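Local coordinates for periplasmic solute binding protein (Candidatus liberibacter, PDB 4CL2) that probably captures manganese or zinc in the periplasm, holding the ion between its two lobes for delivery to a transport system of the inner membrane, at residues A54-C59 against K80-T85; D86-I91 against M115-N120; L152-R157 against S266-V271; N208-H213 against Y234-S239. One frame throughout, in Å; residues are numbered along the deposited sequence.

Contact 1: A54-C59 against K80-T85; sequences ADLILC and KIITVT
Strands 56-59 and 80-83 run parallel, their axes 4.7 Å apart at closest and inclined by 25°, with Ile57 beside Ile81 and Cys59 beside Thr83. Every second residue of 56-59 bonds with both its N and its O: Ile57 donates to Lys80 O and accepts from Ile82 N, straddling Ile81. The second of these bonds measures 2.8 Å from Ile82 N to Ile57 O and is almost straight. Cys59 repeats the pattern two residues on, donating to Ile82 O and accepting from Val84 N, 2.9 Å from Cys59 O. At the start of the pair a water continues the ladder, donating a hydrogen bond to Asp55 O at 2.6 Å and accepting one from Lys80 N. This is the edge of the four-stranded parallel sheet in the first lobe, with strand 6-9 on the far side of 56-59 and 80-83 outermost. On the face of Leu56, Leu58 and Ile82, CG of Leu56 stands anti to the backbone N (chi1 178°), and Leu56 CD1 presses on Ile82 CG1 at a tight 3.4 Å. Leu58 lies alongside Ile82, pointing the same way, with Leu58 CD2 3.8 Å from Ile82 CB; Ile14 and Thr18 of helix 12-22 pack on Leu58. On the other face, which carries Ile57, Cys59 and Ile81, Cys59 SG meets Ile81 CG2 at 3.8 Å, with Phe72 against Cys59 and Ile57.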
loop_
_atom_site.group_PDB
_atom_site.type_symbol
_atom_site.label_atom_id
_atom_site.label_comp_id
_atom_site.label_asym_id
_atom_site.label_seq_id
_atom_site.Cartn_x
_atom_site.Cartn_y
_atom_site.Cartn_z
ATOM N N ALA A 54 -14.473 15.004 -10.626
ATOM C CA ALA A 54 -14.191 13.620 -10.970
ATOM C C ALA A 54 -15.294 13.013 -11.855
ATOM O O ALA A 54 -16.483 13.048 -11.543
ATOM C CB ALA A 54 -14.028 12.805 -9.714
ATOM N N ASP A 55 -14.838 12.386 -12.938
ATOM C CA ASP A 55 -15.675 11.509 -13.744
ATOM C C ASP A 55 -15.657 10.055 -13.253
ATOM O O ASP A 55 -16.445 9.245 -13.721
ATOM C CB ASP A 55 -15.187 11.617 -15.226
ATOM C CG ASP A 55 -15.364 12.986 -15.760
ATOM O OD1 ASP A 55 -16.514 13.485 -15.754
ATOM O OD2 ASP A 55 -14.387 13.613 -16.155
ATOM N N LEU A 56 -14.722 9.723 -12.376
ATOM C CA LEU A 56 -14.458 8.357 -11.869
ATOM C C LEU A 56 -13.691 8.571 -10.579
ATOM O O LEU A 56 -12.760 9.452 -10.569
ATOM C CB LEU A 56 -13.637 7.572 -12.884
ATOM C CG LEU A 56 -13.225 6.169 -12.509
ATOM C CD1 LEU A 56 -14.421 5.298 -12.299
ATOM C CD2 LEU A 56 -12.315 5.627 -13.601
ATOM N N ILE A 57 -14.056 7.838 -9.525
ATOM C CA ILE A 57 -13.339 7.905 -8.244
ATOM C C ILE A 57 -12.786 6.514 -7.950
ATOM O O ILE A 57 -13.525 5.544 -7.963
ATOM C CB ILE A 57 -14.225 8.408 -7.122
ATOM C CG1 ILE A 57 -14.709 9.817 -7.444
ATOM C CG2 ILE A 57 -13.457 8.379 -5.814
ATOM C CD1 ILE A 57 -15.686 10.391 -6.436
ATOM N N LEU A 58 -11.469 6.440 -7.754
ATOM C CA LEU A 58 -10.799 5.168 -7.507
ATOM C C LEU A 58 -10.366 5.085 -6.029
ATOM O O LEU A 58 -9.555 5.882 -5.551
ATOM C CB LEU A 58 -9.594 5.047 -8.395
ATOM C CG LEU A 58 -9.804 5.110 -9.898
ATOM C CD1 LEU A 58 -8.421 5.057 -10.587
ATOM C CD2 LEU A 58 -10.734 3.969 -10.342
ATOM N N CYS A 59 -10.974 4.151 -5.320
ATOM C CA CYS A 59 -10.721 3.944 -3.870
ATOM C C CYS A 59 -9.990 2.605 -3.687
ATOM O O CYS A 59 -10.173 1.668 -4.457
ATOM C CB CYS A 59 -12.023 3.893 -3.070
ATOM S SG CYS A 59 -12.746 5.567 -2.902
ATOM N N LYS A 80 -18.819 7.010 -11.036
ATOM C CA LYS A 80 -18.823 5.794 -10.211
ATOM C C LYS A 80 -17.641 5.826 -9.218
ATOM O O LYS A 80 -16.633 6.442 -9.506
ATOM C CB LYS A 80 -18.679 4.600 -11.129
ATOM C CG LYS A 80 -19.912 4.411 -12.025
ATOM C CD LYS A 80 -19.798 3.177 -12.900
ATOM C CE LYS A 80 -21.130 2.953 -13.634
ATOM N NZ LYS A 80 -21.074 1.766 -14.518
ATOM N N ILE A 81 -17.807 5.143 -8.098
ATOM C CA ILE A 81 -16.711 4.865 -7.164
ATOM C C ILE A 81 -16.270 3.422 -7.361
ATOM O O ILE A 81 -17.125 2.492 -7.206
ATOM C CB ILE A 81 -17.144 5.113 -5.716
ATOM C CG1 ILE A 81 -17.700 6.509 -5.547
ATOM C CG2 ILE A 81 -16.014 4.802 -4.770
ATOM C CD1 ILE A 81 -18.394 6.786 -4.253
ATOM N N ILE A 82 -15.020 3.218 -7.745
ATOM C CA ILE A 82 -14.495 1.873 -8.075
ATOM C C ILE A 82 -13.559 1.486 -6.937
ATOM O O ILE A 82 -12.748 2.289 -6.503
ATOM C CB ILE A 82 -13.716 1.887 -9.392
ATOM C CG1 ILE A 82 -14.607 2.319 -10.582
ATOM C CG2 ILE A 82 -12.956 0.555 -9.658
ATOM C CD1 ILE A 82 -15.753 1.472 -10.875
ATOM N N THR A 83 -13.680 0.246 -6.444
ATOM C CA THR A 83 -12.809 -0.304 -5.430
ATOM C C THR A 83 -11.760 -1.120 -6.172
ATOM O O THR A 83 -12.074 -2.193 -6.746
ATOM C CB THR A 83 -13.625 -1.179 -4.479
ATOM O OG1 THR A 83 -14.555 -0.294 -3.814
ATOM C CG2 THR A 83 -12.717 -1.852 -3.437
ATOM N N VAL A 84 -10.526 -0.651 -6.128
ATOM C CA VAL A 84 -9.485 -1.210 -6.921
ATOM C C VAL A 84 -8.839 -2.461 -6.340
ATOM O O VAL A 84 -8.035 -3.066 -7.019
ATOM C CB VAL A 84 -8.369 -0.186 -7.298
ATOM C CG1 VAL A 84 -8.982 1.070 -7.933
ATOM C CG2 VAL A 84 -7.567 0.202 -6.063
ATOM N N THR A 85 -9.263 -2.886 -5.145
ATOM C CA THR A 85 -8.885 -4.151 -4.534
ATOM C C THR A 85 -9.895 -5.276 -4.774
ATOM O O THR A 85 -9.752 -6.362 -4.207
ATOM C CB THR A 85 -8.676 -3.987 -3.023
ATOM O OG1 THR A 85 -9.889 -3.453 -2.483
ATOM C CG2 THR A 85 -7.494 -3.100 -2.707
HETATM O O HOH W 1 -17.643 6.922 -13.679
#

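Contact 2: D86-I91 against M115-N120; sequences DGINPI and MIYIEN
Ile88, Asp86 and Gly87 bring the loop that follows strand 80-83 against one side of helix 111-128, a loop-on-helix contact in the first alpha/beta lobe of this two-lobed binding protein. Its polar part is one side-chain amide bonded to backbone carbonyls. Asn120 ND2 donates to Asp86 O at 2.9 Å, approaching in the carbonyl plane on a lone pair, while the acceptor sits only 8° out of the Asn120 amide plane. The same nitrogen also bonds to Val84 O, so one amide group grips two carbonyls of the chain as it leaves the sheet. Gly87, with a positive phi of 94°, then turns the loop past Ile116, whose CG2 lies 3.6 Å from Asp86 O. The apolar part is built around Ile88, which points at the helix and crosses Ile116 obliquely, Ile88 CG1 lying 3.9 Å from Ile116 CG2. Tyr177 of helix 176-182 also packs on Ile88. Tyr117 leaves the helix on another side but reaches back, its hydroxyl bonded to Asn60 OD1 and its side chain about 7 Å from that of the metal ligand His106. Ile88 and Tyr117 cross at about a right angle, with Ile88 CD1 touching Tyr117 CE1 at 3.8 Å.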
loop_
_atom_site.group_PDB
_atom_site.type_symbol
_atom_site.label_atom_id
_atom_site.label_comp_id
_atom_site.label_asym_id
_atom_site.label_seq_id
_atom_site.Cartn_x
_atom_site.Cartn_y
_atom_site.Cartn_z
ATOM N N ASP A 86 -10.917 -5.063 -5.599
ATOM C CA ASP A 86 -11.861 -6.143 -5.942
ATOM C C ASP A 86 -11.066 -7.362 -6.424
ATOM O O ASP A 86 -10.195 -7.256 -7.305
ATOM C CB ASP A 86 -12.772 -5.682 -7.098
ATOM C CG ASP A 86 -13.874 -4.745 -6.671
ATOM O OD1 ASP A 86 -14.081 -4.502 -5.446
ATOM O OD2 ASP A 86 -14.510 -4.208 -7.617
ATOM N N GLY A 87 -11.401 -8.525 -5.888
ATOM C CA GLY A 87 -10.651 -9.766 -6.211
ATOM C C GLY A 87 -9.530 -10.123 -5.251
ATOM O O GLY A 87 -8.829 -11.150 -5.464
ATOM N N ILE A 88 -9.256 -9.252 -4.263
ATOM C CA ILE A 88 -8.187 -9.549 -3.313
ATOM C C ILE A 88 -8.878 -10.084 -2.062
ATOM O O ILE A 88 -9.660 -9.375 -1.452
ATOM C CB ILE A 88 -7.343 -8.328 -2.981
ATOM C CG1 ILE A 88 -6.581 -7.868 -4.251
ATOM C CG2 ILE A 88 -6.377 -8.625 -1.844
ATOM C CD1 ILE A 88 -5.777 -6.589 -4.203
ATOM N N ASN A 89 -8.518 -11.283 -1.632
ATOM C CA ASN A 89 -9.084 -11.841 -0.427
ATOM C C ASN A 89 -8.562 -11.051 0.765
ATOM O O ASN A 89 -7.328 -10.885 0.935
ATOM C CB ASN A 89 -8.650 -13.307 -0.328
ATOM C CG ASN A 89 -9.275 -14.027 0.813
ATOM O OD1 ASN A 89 -10.427 -14.023 0.901
ATOM N ND2 ASN A 89 -8.482 -14.598 1.706
ATOM N N PRO A 90 -9.471 -10.491 1.555
ATOM C CA PRO A 90 -8.983 -9.656 2.671
ATOM C C PRO A 90 -8.314 -10.440 3.777
ATOM O O PRO A 90 -8.707 -11.582 4.061
ATOM C CB PRO A 90 -10.235 -8.951 3.202
ATOM C CG PRO A 90 -11.387 -9.654 2.579
ATOM C CD PRO A 90 -10.940 -10.509 1.442
ATOM N N ILE A 91 -7.323 -9.801 4.384
ATOM C CA ILE A 91 -6.701 -10.264 5.595
ATOM C C ILE A 91 -7.159 -9.381 6.742
ATOM O O ILE A 91 -7.156 -8.157 6.608
ATOM C CB ILE A 91 -5.171 -10.198 5.472
ATOM C CG1 ILE A 91 -4.696 -11.165 4.370
ATOM C CG2 ILE A 91 -4.494 -10.531 6.778
ATOM C CD1 ILE A 91 -3.194 -11.061 4.154
ATOM N N MET A 115 -0.517 -6.407 -9.583
ATOM C CA MET A 115 -1.129 -6.764 -10.886
ATOM C C MET A 115 -2.660 -6.629 -10.881
ATOM O O MET A 115 -3.268 -6.231 -11.874
ATOM C CB MET A 115 -0.768 -8.140 -11.339
ATOM C CG MET A 115 0.681 -8.499 -11.210
ATOM S SD MET A 115 1.607 -7.395 -12.357
ATOM C CE MET A 115 3.293 -7.483 -11.752
ATOM N N ILE A 116 -3.282 -6.920 -9.743
ATOM C CA ILE A 116 -4.747 -6.784 -9.576
ATOM C C ILE A 116 -5.172 -5.304 -9.504
ATOM O O ILE A 116 -6.171 -4.936 -10.157
ATOM C CB ILE A 116 -5.216 -7.561 -8.323
ATOM C CG1 ILE A 116 -4.942 -9.031 -8.580
ATOM C CG2 ILE A 116 -6.686 -7.255 -8.064
ATOM C CD1 ILE A 116 -5.160 -9.895 -7.348
ATOM N N TYR A 117 -4.448 -4.477 -8.770
ATOM C CA TYR A 117 -4.665 -3.013 -8.765
ATOM C C TYR A 117 -4.633 -2.489 -10.206
ATOM O O TYR A 117 -5.541 -1.775 -10.659
ATOM C CB TYR A 117 -3.639 -2.245 -7.938
ATOM C CG TYR A 117 -3.891 -2.195 -6.436
ATOM C CD1 TYR A 117 -3.799 -3.320 -5.627
ATOM C CD2 TYR A 117 -4.221 -0.991 -5.805
ATOM C CE1 TYR A 117 -3.992 -3.263 -4.240
ATOM C CE2 TYR A 117 -4.433 -0.951 -4.439
ATOM C CZ TYR A 117 -4.350 -2.046 -3.654
ATOM O OH TYR A 117 -4.546 -2.026 -2.278
ATOM N N ILE A 118 -3.614 -2.870 -10.919
ATOM C CA ILE A 118 -3.431 -2.387 -12.316
ATOM C C ILE A 118 -4.600 -2.830 -13.179
ATOM O O ILE A 118 -5.145 -2.017 -13.933
ATOM C CB ILE A 118 -2.073 -2.887 -12.855
ATOM C CG1 ILE A 118 -0.936 -2.148 -12.130
ATOM C CG2 ILE A 118 -1.992 -2.693 -14.373
ATOM C CD1 ILE A 118 0.407 -2.804 -12.297
ATOM N N GLU A 119 -4.983 -4.122 -13.100
ATOM C CA GLU A 119 -6.059 -4.682 -13.914
ATOM C C GLU A 119 -7.372 -3.982 -13.611
ATOM O O GLU A 119 -8.139 -3.646 -14.533
ATOM C CB GLU A 119 -6.157 -6.199 -13.735
ATOM C CG GLU A 119 -7.413 -6.768 -14.350
ATOM C CD GLU A 119 -7.548 -6.549 -15.842
ATOM O OE1 GLU A 119 -6.547 -6.152 -16.517
ATOM O OE2 GLU A 119 -8.682 -6.717 -16.347
ATOM N N ASN A 120 -7.681 -3.787 -12.315
ATOM C CA ASN A 120 -8.963 -3.164 -11.995
ATOM C C ASN A 120 -8.973 -1.724 -12.474
ATOM O O ASN A 120 -10.048 -1.205 -12.874
ATOM C CB ASN A 120 -9.194 -3.210 -10.469
ATOM C CG ASN A 120 -9.625 -4.586 -10.027
ATOM O OD1 ASN A 120 -10.203 -5.320 -10.818
ATOM N ND2 ASN A 120 -9.322 -4.966 -8.812
#

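Contact 3: L152-R157 against S266-V271; sequences LPLKTR and SLTKIV
Helix segments 152-157 and 266-271 run nearly parallel, their axes 9.8 Å apart at closest and crossing at 20°, with Leu154 and Thr268 nearest in backbone. The first belongs to helix 133-158, the long helix that in this family of metal-binding proteins spans the two lobes; the second belongs to the C-terminal helix 259-274. The contact therefore ties the end of the spanning helix to the second lobe. Pro153, in keeping with its missing N-H, lies at a kink where the regular bonds to the preceding turn are interrupted, one residue before the main point of contact. Leu154 carries the centre. Both its methyl carbons touch the hydroxyl oxygen of Thr268, Leu154 CD1 at 3.5 Å and CD2 at 3.6 Å from Thr268 OG1, a van der Waals contact; the hydroxyl's hydrogen bond goes to Arg264 O in its own helix. CD1 also reaches Leu267 CB at 4.0 Å, and Leu178 and Phe182 of helix 176-182 pack against Leu267. One turn on, Arg157 crosses Val271 at about a right angle. CG of Arg157 is anti to the backbone N (chi1 -171°), and the chain runs extended to NE across Val271; Arg157 NH1 forms a salt bridge with Asp272 OD1. Val271 CG1 sits 3.4 Å from Arg157 NH1, while Val271 CG2 rests over one face of the guanidinium, 3.6 Å above its plane and offset toward the rim.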
loop_
_atom_site.group_PDB
_atom_site.type_symbol
_atom_site.label_atom_id
_atom_site.label_comp_id
_atom_site.label_asym_id
_atom_site.label_seq_id
_atom_site.Cartn_x
_atom_site.Cartn_y
_atom_site.Cartn_z
ATOM N N LEU A 152 10.317 -8.794 -9.085
ATOM C CA LEU A 152 10.591 -10.226 -9.032
ATOM C C LEU A 152 11.955 -10.650 -8.625
ATOM O O LEU A 152 12.115 -11.602 -7.826
ATOM C CB LEU A 152 10.114 -10.873 -10.366
ATOM C CG LEU A 152 10.158 -12.364 -10.348
ATOM C CD1 LEU A 152 9.279 -13.021 -9.253
ATOM C CD2 LEU A 152 9.711 -12.858 -11.711
ATOM N N PRO A 153 13.055 -9.967 -9.066
ATOM C CA PRO A 153 14.336 -10.396 -8.570
ATOM C C PRO A 153 14.547 -10.297 -7.042
ATOM O O PRO A 153 15.280 -11.059 -6.443
ATOM C CB PRO A 153 15.347 -9.495 -9.360
ATOM C CG PRO A 153 14.595 -8.991 -10.528
ATOM C CD PRO A 153 13.138 -8.988 -10.179
ATOM N N LEU A 154 13.849 -9.359 -6.438
ATOM C CA LEU A 154 13.872 -9.180 -4.964
ATOM C C LEU A 154 13.133 -10.368 -4.283
ATOM O O LEU A 154 13.637 -10.962 -3.328
ATOM C CB LEU A 154 13.213 -7.903 -4.603
ATOM C CG LEU A 154 14.006 -6.670 -5.118
ATOM C CD1 LEU A 154 13.214 -5.398 -4.852
ATOM C CD2 LEU A 154 15.338 -6.617 -4.416
ATOM N N LYS A 155 11.962 -10.730 -4.848
ATOM C CA LYS A 155 11.264 -11.950 -4.369
ATOM C C LYS A 155 12.131 -13.179 -4.464
ATOM O O LYS A 155 12.291 -13.954 -3.530
ATOM C CB LYS A 155 9.937 -12.151 -5.085
ATOM C CG LYS A 155 9.183 -13.398 -4.611
ATOM C CD LYS A 155 7.957 -13.712 -5.491
ATOM C CE LYS A 155 7.301 -14.952 -4.895
ATOM N NZ LYS A 155 6.090 -15.321 -5.679
ATOM N N THR A 156 12.763 -13.373 -5.629
ATOM C CA THR A 156 13.579 -14.512 -5.864
ATOM C C THR A 156 14.689 -14.622 -4.817
ATOM O O THR A 156 14.960 -15.693 -4.243
ATOM C CB THR A 156 14.103 -14.509 -7.341
ATOM O OG1 THR A 156 12.978 -14.474 -8.239
ATOM C CG2 THR A 156 14.984 -15.590 -7.570
ATOM N N ARG A 157 15.289 -13.477 -4.477
ATOM C CA ARG A 157 16.293 -13.474 -3.462
ATOM C C ARG A 157 15.715 -13.739 -2.043
ATOM O O ARG A 157 16.299 -14.575 -1.296
ATOM C CB ARG A 157 17.067 -12.134 -3.487
ATOM C CG ARG A 157 18.276 -12.147 -2.597
ATOM C CD ARG A 157 19.327 -11.097 -2.997
ATOM N NE ARG A 157 20.130 -10.762 -1.806
ATOM C CZ ARG A 157 20.173 -9.569 -1.205
ATOM N NH1 ARG A 157 19.513 -8.519 -1.703
ATOM N NH2 ARG A 157 20.895 -9.420 -0.096
ATOM N N SER A 266 11.223 -0.677 -0.256
ATOM C CA SER A 266 10.897 -1.444 0.936
ATOM C C SER A 266 11.295 -2.902 0.808
ATOM O O SER A 266 11.836 -3.409 1.751
ATOM C CB SER A 266 9.427 -1.272 1.269
ATOM O OG SER A 266 9.213 0.128 1.639
ATOM N N LEU A 267 11.065 -3.538 -0.322
ATOM C CA LEU A 267 11.481 -4.904 -0.468
ATOM C C LEU A 267 13.010 -5.043 -0.488
ATOM O O LEU A 267 13.574 -6.003 0.025
ATOM C CB LEU A 267 10.832 -5.544 -1.647
ATOM C CG LEU A 267 9.386 -6.045 -1.412
ATOM C CD1 LEU A 267 8.394 -5.059 -0.917
ATOM C CD2 LEU A 267 8.920 -6.647 -2.768
ATOM N N THR A 268 13.714 -4.074 -1.099
ATOM C CA THR A 268 15.182 -4.091 -1.037
ATOM C C THR A 268 15.679 -4.035 0.368
ATOM O O THR A 268 16.575 -4.763 0.806
ATOM C CB THR A 268 15.790 -2.950 -1.956
ATOM O OG1 THR A 268 15.452 -3.140 -3.312
ATOM C CG2 THR A 268 17.282 -2.896 -1.791
ATOM N N LYS A 269 15.111 -3.136 1.171
ATOM C CA LYS A 269 15.525 -2.979 2.505
ATOM C C LYS A 269 15.256 -4.256 3.356
ATOM O O LYS A 269 16.051 -4.708 4.124
ATOM C CB LYS A 269 14.872 -1.732 3.118
ATOM C CG LYS A 269 15.418 -1.444 4.481
ATOM C CD LYS A 269 15.209 0.019 4.849
ATOM C CE LYS A 269 15.802 0.265 6.197
ATOM N NZ LYS A 269 17.307 0.343 6.154
ATOM N N ILE A 270 14.087 -4.861 3.102
ATOM C CA ILE A 270 13.788 -6.123 3.783
ATOM C C ILE A 270 14.788 -7.229 3.432
ATOM O O ILE A 270 15.362 -7.834 4.315
ATOM C CB ILE A 270 12.362 -6.545 3.456
ATOM C CG1 ILE A 270 11.392 -5.536 4.064
ATOM C CG2 ILE A 270 12.142 -7.985 3.971
ATOM C CD1 ILE A 270 9.994 -5.742 3.540
ATOM N N VAL A 271 15.061 -7.405 2.139
ATOM C CA VAL A 271 15.929 -8.511 1.737
ATOM C C VAL A 271 17.342 -8.243 2.214
ATOM O O VAL A 271 18.056 -9.145 2.652
ATOM C CB VAL A 271 15.840 -8.827 0.218
ATOM C CG1 VAL A 271 16.382 -7.767 -0.648
ATOM C CG2 VAL A 271 16.620 -10.071 -0.128
#

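Contact 4: N208-H213 against Y234-S239; sequences NQMRSH and YETNAS
A bend at the end of Met210 (chi3 73°) turns CE to Thr236 and Ala238, while chi1 of Thr236 (57°) sets OG1 between its own backbone N and carbonyl carbon, facing that methyl. The setting is the alpha/beta second lobe, where helix 227-236 is the crossover between the parallel strands 217-221 and 239-244 and helix 200-212 packs beside it. The contact joins the C-terminal ends of the two helices. Helix 227-236 finishes in a Schellman motif, Asn237 taking a positive phi of 56°, and the chain then swings through Ala238 into the next strand. That change of course puts Ala238 CB against Met210 CE at 3.4 Å, closer than usual for two carbons. The same CE lies 3.6 Å from Thr236 OG1, whose hydrogen bonding is directed into its own helix, toward Val232 O and Ala233 O. Nearer the backbone of Met210, Thr236 CG2 meets Met210 CB at 3.8 Å. Leu187 and Ile218 of strands 185-188 and 217-221 pack on Met210, linking the patch to the strands, while Ile207 of helix 200-212 touches Thr236. At the outer border lies Arg211, an exposed residue whose aliphatic part supplies the contact. The backbones are nearest at Arg211 and Thr236, 5.7 Å between CA atoms, and Arg211 CG approaches Thr236 CG2 to 4.4 Å.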
loop_
_atom_site.group_PDB
_atom_site.type_symbol
_atom_site.label_atom_id
_atom_site.label_comp_id
_atom_site.label_asym_id
_atom_site.label_seq_id
_atom_site.Cartn_x
_atom_site.Cartn_y
_atom_site.Cartn_z
ATOM N N ASN A 208 7.218 -11.495 22.954
ATOM C CA ASN A 208 7.249 -12.903 23.281
ATOM C C ASN A 208 7.510 -13.752 22.045
ATOM O O ASN A 208 8.351 -14.674 22.075
ATOM C CB ASN A 208 5.955 -13.279 24.012
ATOM C CG ASN A 208 5.980 -12.834 25.463
ATOM O OD1 ASN A 208 7.030 -12.781 26.051
ATOM N ND2 ASN A 208 4.849 -12.474 26.011
ATOM N N GLN A 209 6.856 -13.387 20.957
ATOM C CA GLN A 209 7.038 -14.141 19.687
ATOM C C GLN A 209 8.437 -14.030 19.104
ATOM O O GLN A 209 9.010 -15.015 18.646
ATOM C CB GLN A 209 5.993 -13.759 18.699
ATOM C CG GLN A 209 4.596 -14.231 19.043
ATOM C CD GLN A 209 4.481 -15.741 18.890
ATOM O OE1 GLN A 209 4.989 -16.312 17.923
ATOM N NE2 GLN A 209 3.833 -16.389 19.838
ATOM N N MET A 210 9.030 -12.844 19.187
ATOM C CA MET A 210 10.401 -12.676 18.729
ATOM C C MET A 210 11.428 -13.462 19.500
ATOM O O MET A 210 12.369 -14.001 18.917
ATOM C CB MET A 210 10.763 -11.196 18.740
ATOM C CG MET A 210 10.091 -10.417 17.626
ATOM S SD MET A 210 10.353 -8.608 17.634
ATOM C CE MET A 210 12.033 -8.548 17.103
ATOM N N ARG A 211 11.295 -13.489 20.820
ATOM C CA ARG A 211 12.193 -14.303 21.616
ATOM C C ARG A 211 12.007 -15.773 21.278
ATOM O O ARG A 211 12.976 -16.490 21.022
ATOM C CB ARG A 211 11.956 -14.072 23.090
ATOM C CG ARG A 211 12.433 -12.718 23.558
ATOM C CD ARG A 211 12.839 -12.800 25.002
ATOM N NE ARG A 211 13.823 -13.862 25.299
ATOM C CZ ARG A 211 13.633 -14.931 26.098
ATOM N NH1 ARG A 211 12.479 -15.166 26.717
ATOM N NH2 ARG A 211 14.628 -15.791 26.289
ATOM N N SER A 212 10.753 -16.197 21.269
ATOM C CA SER A 212 10.415 -17.586 21.041
ATOM C C SER A 212 10.976 -18.070 19.703
ATOM O O SER A 212 11.535 -19.157 19.639
ATOM C CB SER A 212 8.901 -17.752 21.106
ATOM O OG SER A 212 8.548 -19.048 20.711
ATOM N N HIS A 213 10.845 -17.264 18.645
ATOM C CA HIS A 213 11.350 -17.626 17.307
ATOM C C HIS A 213 12.677 -17.002 16.941
ATOM O O HIS A 213 13.083 -17.086 15.821
ATOM C CB HIS A 213 10.329 -17.309 16.221
ATOM C CG HIS A 213 8.975 -17.869 16.504
ATOM N ND1 HIS A 213 8.717 -19.218 16.499
ATOM C CD2 HIS A 213 7.805 -17.263 16.816
ATOM C CE1 HIS A 213 7.454 -19.425 16.817
ATOM N NE2 HIS A 213 6.876 -18.253 17.007
ATOM N N TYR A 234 15.248 -3.741 21.723
ATOM C CA TYR A 234 16.028 -3.814 22.919
ATOM C C TYR A 234 15.548 -4.968 23.809
ATOM O O TYR A 234 16.361 -5.757 24.293
ATOM C CB TYR A 234 15.983 -2.472 23.687
ATOM C CG TYR A 234 16.494 -2.622 25.066
ATOM C CD1 TYR A 234 17.864 -2.753 25.309
ATOM C CD2 TYR A 234 15.626 -2.702 26.149
ATOM C CE1 TYR A 234 18.355 -2.942 26.575
ATOM C CE2 TYR A 234 16.108 -2.910 27.406
ATOM C CZ TYR A 234 17.467 -3.008 27.623
ATOM O OH TYR A 234 17.956 -3.186 28.885
ATOM N N GLU A 235 14.227 -5.091 23.959
ATOM C CA GLU A 235 13.645 -6.080 24.899
ATOM C C GLU A 235 13.818 -7.524 24.411
ATOM O O GLU A 235 13.810 -8.443 25.218
ATOM C CB GLU A 235 12.146 -5.786 25.100
ATOM C CG GLU A 235 11.939 -4.663 26.079
ATOM C CD GLU A 235 10.479 -4.506 26.497
ATOM O OE1 GLU A 235 9.902 -5.476 27.056
ATOM O OE2 GLU A 235 9.968 -3.414 26.279
ATOM N N THR A 236 14.041 -7.680 23.104
ATOM C CA THR A 236 14.132 -8.978 22.416
ATOM C C THR A 236 15.572 -9.389 22.055
ATOM O O THR A 236 15.809 -10.529 21.643
ATOM C CB THR A 236 13.287 -9.011 21.161
ATOM O OG1 THR A 236 13.678 -7.958 20.262
ATOM C CG2 THR A 236 11.834 -8.907 21.531
ATOM N N ASN A 237 16.531 -8.498 22.272
ATOM C CA ASN A 237 17.869 -8.664 21.733
ATOM C C ASN A 237 17.865 -8.836 20.241
ATOM O O ASN A 237 18.730 -9.463 19.690
ATOM C CB ASN A 237 18.612 -9.832 22.401
ATOM C CG ASN A 237 19.059 -9.489 23.767
ATOM O OD1 ASN A 237 18.798 -10.210 24.731
ATOM N ND2 ASN A 237 19.745 -8.370 23.875
ATOM N N ALA A 238 16.857 -8.275 19.600
ATOM C CA ALA A 238 16.813 -8.126 18.154
ATOM C C ALA A 238 17.451 -6.774 17.744
ATOM O O ALA A 238 17.936 -6.025 18.568
ATOM C CB ALA A 238 15.393 -8.202 17.678
ATOM N N SER A 239 17.450 -6.517 16.432
ATOM C CA SER A 239 18.004 -5.266 15.893
ATOM C C SER A 239 16.887 -4.471 15.264
ATOM O O SER A 239 15.987 -5.028 14.700
ATOM C CB SER A 239 19.029 -5.606 14.772
ATOM O OG SER A 239 20.145 -6.284 15.354
#

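Overall arrangement
Contacts 1 and 2 form one continuous region of the first lobe, their centres 14 Å apart: chain 80-85 runs directly into 86-91, and Val84 CG2 packs on Tyr117 CD2 at 3.6 Å. Contact 3 lies about 21 Å from contact 2, centre to centre, and the helices 111-128 and 133-158 that carry them follow each other in sequence. Contact 4 is nested within the loop that contact 3 closes and lies on the opposite side of the chain's centre from contact 1, 42 Å away between centres. The manganese, held by His106, Glu172 and Asp247, lies about 11 Å from the side chain of Tyr117 in contact 2; in contact 3 the side chain of Leu267 is about 11 Å from that of His106. Contacts 1 and 4 are remote structural packing.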